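PDB 3KQF: enoyl-CoA hydratase/isomerase family protein from Bacillus anthracis, which probably catalyses the reversible hydration of the double bond of enoyl-CoA thioesters, a step of fatty acid beta-oxidation. Local coordinates for residues L122-L135 against L183-A197. Numbering follows the deposited sequence.
Sequences LACDFRIAAESASL and LVEFVVPVHLLEEKA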
loop_
_atom_site.group_PDB
_atom_site.type_symbol
_atom_site.label_atom_id
_atom_site.label_comp_id
_atom_site.label_asym_id
_atom_site.label_seq_id
_atom_site.Cartn_x
_atom_site.Cartn_y
_atom_site.Cartn_z
ATOM N N LEU A 122 3.921 0.685 -15.331
ATOM C CA LEU A 122 4.337 0.472 -13.933
ATOM C C LEU A 122 5.810 0.815 -13.719
ATOM O O LEU A 122 6.193 1.145 -12.610
ATOM C CB LEU A 122 4.084 -0.971 -13.493
ATOM C CG LEU A 122 2.590 -1.324 -13.305
ATOM C CD1 LEU A 122 2.363 -2.834 -13.270
ATOM C CD2 LEU A 122 2.001 -0.651 -12.053
ATOM N N ALA A 123 6.619 0.728 -14.779
ATOM C CA ALA A 123 8.054 1.064 -14.705
ATOM C C ALA A 123 8.248 2.559 -14.641
ATOM O O ALA A 123 9.339 3.032 -14.307
ATOM C CB ALA A 123 8.807 0.486 -15.902
ATOM N N CYS A 124 7.216 3.311 -15.001
ATOM C CA CYS A 124 7.263 4.772 -14.909
ATOM C C CYS A 124 6.977 5.204 -13.472
ATOM O O CYS A 124 6.338 4.471 -12.702
ATOM C CB CYS A 124 6.251 5.414 -15.868
ATOM S SG CYS A 124 6.538 5.047 -17.641
ATOM N N ASP A 125 7.480 6.385 -13.102
ATOM C CA ASP A 125 7.255 6.957 -11.763
ATOM C C ASP A 125 5.773 7.164 -11.440
ATOM O O ASP A 125 5.344 6.881 -10.332
ATOM C CB ASP A 125 8.018 8.267 -11.605
ATOM C CG ASP A 125 9.516 8.064 -11.622
ATOM O OD1 ASP A 125 10.082 7.867 -10.527
ATOM O OD2 ASP A 125 10.113 7.990 -12.711
ATOM N N PHE A 126 5.020 7.770 -12.361
ATOM C CA PHE A 126 3.558 7.880 -12.217
ATOM C C PHE A 126 2.897 7.926 -13.586
ATOM O O PHE A 126 3.579 8.053 -14.621
ATOM C CB PHE A 126 3.087 8.979 -11.243
ATOM C CG PHE A 126 3.485 10.355 -11.635
ATOM C CD1 PHE A 126 2.644 11.142 -12.418
ATOM C CD2 PHE A 126 4.693 10.873 -11.206
ATOM C CE1 PHE A 126 3.011 12.416 -12.778
ATOM C CE2 PHE A 126 5.066 12.163 -11.550
ATOM C CZ PHE A 126 4.225 12.937 -12.338
ATOM N N ARG A 127 1.569 7.804 -13.570
ATOM C CA ARG A 127 0.770 7.605 -14.752
ATOM C C ARG A 127 -0.426 8.544 -14.909
ATOM O O ARG A 127 -1.150 8.829 -13.955
ATOM C CB ARG A 127 0.236 6.162 -14.650
ATOM C CG ARG A 127 1.305 5.072 -14.756
ATOM C CD ARG A 127 1.037 3.840 -13.857
ATOM N NE ARG A 127 1.246 4.200 -12.452
ATOM C CZ ARG A 127 2.448 4.309 -11.860
ATOM N NH1 ARG A 127 2.531 4.688 -10.593
ATOM N NH2 ARG A 127 3.559 4.060 -12.531
ATOM N N ILE A 128 -0.596 9.038 -16.129
ATOM C CA ILE A 128 -1.758 9.860 -16.508
ATOM C C ILE A 128 -2.437 9.040 -17.605
ATOM O O ILE A 128 -1.779 8.652 -18.576
ATOM C CB ILE A 128 -1.383 11.200 -17.108
ATOM C CG1 ILE A 128 -0.444 11.997 -16.199
ATOM C CG2 ILE A 128 -2.678 12.030 -17.428
ATOM C CD1 ILE A 128 0.111 13.228 -16.876
ATOM N N ALA A 129 -3.727 8.776 -17.469
ATOM C CA ALA A 129 -4.482 8.008 -18.466
ATOM C C ALA A 129 -5.606 8.777 -19.145
ATOM O O ALA A 129 -6.282 9.572 -18.524
ATOM C CB ALA A 129 -5.091 6.795 -17.826
ATOM N N ALA A 130 -5.832 8.455 -20.416
ATOM C CA ALA A 130 -6.950 8.986 -21.157
ATOM C C ALA A 130 -8.191 8.333 -20.564
ATOM O O ALA A 130 -8.130 7.168 -20.145
ATOM C CB ALA A 130 -6.842 8.620 -22.642
ATOM N N GLU A 131 -9.302 9.068 -20.543
ATOM C CA GLU A 131 -10.587 8.547 -20.051
ATOM C C GLU A 131 -10.963 7.268 -20.770
ATOM O O GLU A 131 -11.631 6.404 -20.196
ATOM C CB GLU A 131 -11.741 9.565 -20.262
ATOM C CG GLU A 131 -11.782 10.715 -19.272
ATOM C CD GLU A 131 -12.984 11.642 -19.483
ATOM O OE1 GLU A 131 -13.154 12.170 -20.600
ATOM O OE2 GLU A 131 -13.750 11.858 -18.519
ATOM N N SER A 132 -10.538 7.157 -22.031
ATOM C CA SER A 132 -10.884 6.011 -22.872
ATOM C C SER A 132 -9.870 4.867 -22.831
ATOM O O SER A 132 -10.065 3.856 -23.510
ATOM C CB SER A 132 -11.085 6.477 -24.325
ATOM O OG SER A 132 -9.928 7.159 -24.790
ATOM N N ALA A 133 -8.798 5.013 -22.058
ATOM C CA ALA A 133 -7.788 3.968 -21.947
ATOM C C ALA A 133 -8.286 2.791 -21.137
ATOM O O ALA A 133 -9.232 2.894 -20.346
ATOM C CB ALA A 133 -6.491 4.511 -21.325
ATOM N N SER A 134 -7.671 1.643 -21.379
ATOM C CA SER A 134 -7.992 0.433 -20.625
ATOM C C SER A 134 -6.682 -0.236 -20.292
ATOM O O SER A 134 -5.701 -0.139 -21.060
ATOM C CB SER A 134 -8.950 -0.503 -21.372
ATOM O OG SER A 134 -8.531 -0.771 -22.690
ATOM N N LEU A 135 -6.645 -0.864 -19.124
ATOM C CA LEU A 135 -5.450 -1.494 -18.636
ATOM C C LEU A 135 -5.716 -2.883 -18.138
ATOM O O LEU A 135 -6.868 -3.305 -17.957
ATOM C CB LEU A 135 -4.850 -0.688 -17.465
ATOM C CG LEU A 135 -4.449 0.762 -17.748
ATOM C CD1 LEU A 135 -5.645 1.680 -17.693
ATOM C CD2 LEU A 135 -3.359 1.205 -16.738
ATOM N N LEU A 183 -3.924 2.706 -9.524
ATOM C CA LEU A 183 -3.039 2.271 -10.606
ATOM C C LEU A 183 -2.624 3.464 -11.472
ATOM O O LEU A 183 -1.510 3.495 -11.968
ATOM C CB LEU A 183 -3.698 1.166 -11.459
ATOM C CG LEU A 183 -2.951 0.669 -12.702
ATOM C CD1 LEU A 183 -1.533 0.085 -12.381
ATOM C CD2 LEU A 183 -3.813 -0.370 -13.409
ATOM N N VAL A 184 -3.535 4.420 -11.703
ATOM C CA VAL A 184 -3.162 5.642 -12.434
ATOM C C VAL A 184 -3.437 6.829 -11.498
ATOM O O VAL A 184 -4.378 6.800 -10.679
ATOM C CB VAL A 184 -3.849 5.795 -13.800
ATOM C CG1 VAL A 184 -3.546 4.559 -14.678
ATOM C CG2 VAL A 184 -5.343 6.049 -13.643
ATOM N N GLU A 185 -2.599 7.853 -11.598
ATOM C CA GLU A 185 -2.671 9.006 -10.702
ATOM C C GLU A 185 -3.546 10.142 -11.214
ATOM O O GLU A 185 -4.045 10.940 -10.412
ATOM C CB GLU A 185 -1.254 9.498 -10.351
ATOM C CG GLU A 185 -0.473 8.547 -9.384
ATOM C CD GLU A 185 0.006 7.247 -10.021
ATOM O OE1 GLU A 185 0.166 7.173 -11.270
ATOM O OE2 GLU A 185 0.258 6.281 -9.254
ATOM N N PHE A 186 -3.716 10.216 -12.537
ATOM C CA PHE A 186 -4.587 11.221 -13.174
ATOM C C PHE A 186 -5.381 10.597 -14.332
ATOM O O PHE A 186 -4.905 9.658 -14.985
ATOM C CB PHE A 186 -3.759 12.369 -13.758
ATOM C CG PHE A 186 -2.879 13.065 -12.751
ATOM C CD1 PHE A 186 -3.340 14.184 -12.055
ATOM C CD2 PHE A 186 -1.603 12.611 -12.509
ATOM C CE1 PHE A 186 -2.520 14.835 -11.126
ATOM C CE2 PHE A 186 -0.767 13.262 -11.579
ATOM C CZ PHE A 186 -1.230 14.350 -10.882
ATOM N N VAL A 187 -6.580 11.120 -14.574
ATOM C CA VAL A 187 -7.394 10.731 -15.726
ATOM C C VAL A 187 -7.895 12.010 -16.397
ATOM O O VAL A 187 -8.427 12.897 -15.722
ATOM C CB VAL A 187 -8.564 9.769 -15.360
ATOM C CG1 VAL A 187 -9.412 9.503 -16.593
ATOM C CG2 VAL A 187 -8.025 8.471 -14.814
ATOM N N VAL A 188 -7.662 12.122 -17.703
ATOM C CA VAL A 188 -8.076 13.280 -18.486
ATOM C C VAL A 188 -8.607 12.827 -19.849
ATOM O O VAL A 188 -8.339 11.709 -20.277
ATOM C CB VAL A 188 -6.892 14.269 -18.716
ATOM C CG1 VAL A 188 -6.294 14.693 -17.401
ATOM C CG2 VAL A 188 -5.809 13.640 -19.609
ATOM N N PRO A 189 -9.353 13.696 -20.548
ATOM C CA PRO A 189 -9.859 13.319 -21.874
ATOM C C PRO A 189 -8.696 13.052 -22.818
ATOM O O PRO A 189 -7.666 13.720 -22.704
ATOM C CB PRO A 189 -10.655 14.557 -22.318
ATOM C CG PRO A 189 -10.935 15.286 -21.083
ATOM C CD PRO A 189 -9.834 15.019 -20.131
ATOM N N VAL A 190 -8.848 12.104 -23.744
ATOM C CA VAL A 190 -7.733 11.744 -24.644
ATOM C C VAL A 190 -7.197 12.947 -25.429
ATOM O O VAL A 190 -5.983 13.099 -25.600
ATOM C CB VAL A 190 -8.096 10.580 -25.609
ATOM C CG1 VAL A 190 -9.044 11.062 -26.715
ATOM C CG2 VAL A 190 -6.832 9.971 -26.214
ATOM N N HIS A 191 -8.091 13.837 -25.853
ATOM C CA HIS A 191 -7.670 15.004 -26.611
ATOM C C HIS A 191 -6.851 15.997 -25.772
ATOM O O HIS A 191 -6.196 16.867 -26.333
ATOM C CB HIS A 191 -8.863 15.675 -27.298
ATOM C CG HIS A 191 -9.937 16.116 -26.358
ATOM N ND1 HIS A 191 -10.872 15.246 -25.840
ATOM C CD2 HIS A 191 -10.241 17.338 -25.858
ATOM C CE1 HIS A 191 -11.701 15.911 -25.056
ATOM N NE2 HIS A 191 -11.338 17.179 -25.045
ATOM N N LEU A 192 -6.869 15.845 -24.441
ATOM C CA LEU A 192 -6.096 16.703 -23.541
ATOM C C LEU A 192 -4.925 15.973 -22.848
ATOM O O LEU A 192 -4.217 16.549 -22.017
ATOM C CB LEU A 192 -7.027 17.312 -22.486
ATOM C CG LEU A 192 -8.033 18.319 -23.068
ATOM C CD1 LEU A 192 -9.009 18.836 -22.018
ATOM C CD2 LEU A 192 -7.305 19.487 -23.741
ATOM N N LEU A 193 -4.710 14.717 -23.199
ATOM C CA LEU A 193 -3.664 13.925 -22.544
ATOM C C LEU A 193 -2.268 14.520 -22.727
ATOM O O LEU A 193 -1.512 14.661 -21.776
ATOM C CB LEU A 193 -3.708 12.498 -23.063
ATOM C CG LEU A 193 -2.656 11.539 -22.523
ATOM C CD1 LEU A 193 -2.710 11.478 -20.993
ATOM C CD2 LEU A 193 -2.854 10.183 -23.125
ATOM N N GLU A 194 -1.940 14.902 -23.948
ATOM C CA GLU A 194 -0.623 15.456 -24.208
ATOM C C GLU A 194 -0.350 16.743 -23.433
ATOM O O GLU A 194 0.717 16.879 -22.840
ATOM C CB GLU A 194 -0.429 15.699 -25.701
ATOM C CG GLU A 194 1.025 15.934 -26.063
ATOM C CD GLU A 194 1.240 15.989 -27.558
ATOM O OE1 GLU A 194 0.673 16.886 -28.216
ATOM O OE2 GLU A 194 2.005 15.141 -28.063
ATOM N N GLU A 195 -1.289 17.693 -23.422
ATOM C CA GLU A 195 -1.019 18.945 -22.703
ATOM C C GLU A 195 -0.954 18.722 -21.189
ATOM O O GLU A 195 -0.153 19.350 -20.523
ATOM C CB GLU A 195 -1.959 20.118 -23.074
ATOM C CG GLU A 195 -3.354 20.123 -22.490
ATOM C CD GLU A 195 -4.077 21.467 -22.731
ATOM O OE1 GLU A 195 -3.425 22.434 -23.201
ATOM O OE2 GLU A 195 -5.287 21.561 -22.432
ATOM N N LYS A 196 -1.764 17.813 -20.658
ATOM C CA LYS A 196 -1.721 17.519 -19.220
ATOM C C LYS A 196 -0.342 16.928 -18.822
ATOM O O LYS A 196 0.229 17.288 -17.780
ATOM C CB LYS A 196 -2.830 16.541 -18.844
ATOM C CG LYS A 196 -2.926 16.199 -17.328
ATOM C CD LYS A 196 -3.359 17.410 -16.505
ATOM C CE LYS A 196 -3.634 17.035 -15.052
ATOM N NZ LYS A 196 -4.110 18.206 -14.258
ATOM N N ALA A 197 0.174 15.995 -19.627
ATOM C CA ALA A 197 1.487 15.401 -19.342
ATOM C C ALA A 197 2.589 16.450 -19.445
ATOM O O ALA A 197 3.504 16.482 -18.630
ATOM C CB ALA A 197 1.781 14.232 -20.289
HETATM O O HOH W 1 -10.912 9.875 -23.837
#
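L183 forks between two leucines of the other segment: its CD1 meets L122 CD2 at 3.6 Å, while its CD2 reaches tip to tip toward L135 CD2. Its carbonyl oxygen takes a weak hydrogen bond from R127 NE. The branched V184 continues this apolar contact, its CG1 packed against L135 CD2 and the CB atoms of R127 and A129. E185 is long enough to fold back on R127: the bend at chi2 (73°) lets OE1 accept the backbone N of R127 at 2.8 Å, while OE2 forms a salt bridge with NH1 at 3.1 Å. Carboxylate and guanidinium planes stand 72° apart, so the pair is no flat bidentate one. NH2 of the same arginine binds C124 O, and the buried charge is thereby held on several sides.

R127 O accepts both E185 N and F186 N, and from here the strands run parallel: A129 N binds F186 O at 2.9 Å, almost straight (172°), V188 N binds A129 O, and E131 N binds V188 O. The F186 ring leans obliquely on F126 and I128; R162 of a second subunit makes a cation-pi contact with it. V187 CG1 packs on E131 CG. Past P189, small A130 admits V190 close by, CB to CB 3.8 Å, and a water joins V190 N to S132 OG. The start of helix 193-206, residues 193-197, then runs back roughly antiparallel to strand 126-130, L193 CD1 sliding past I128 CG2 (3.6 Å) and A197 receiving I128 CD1. Strand 186-188, outermost in the sheet within this chain, added in parallel to 126-130 and followed by a helix covering the I128 face, belongs to the crotonase fold's core sheet.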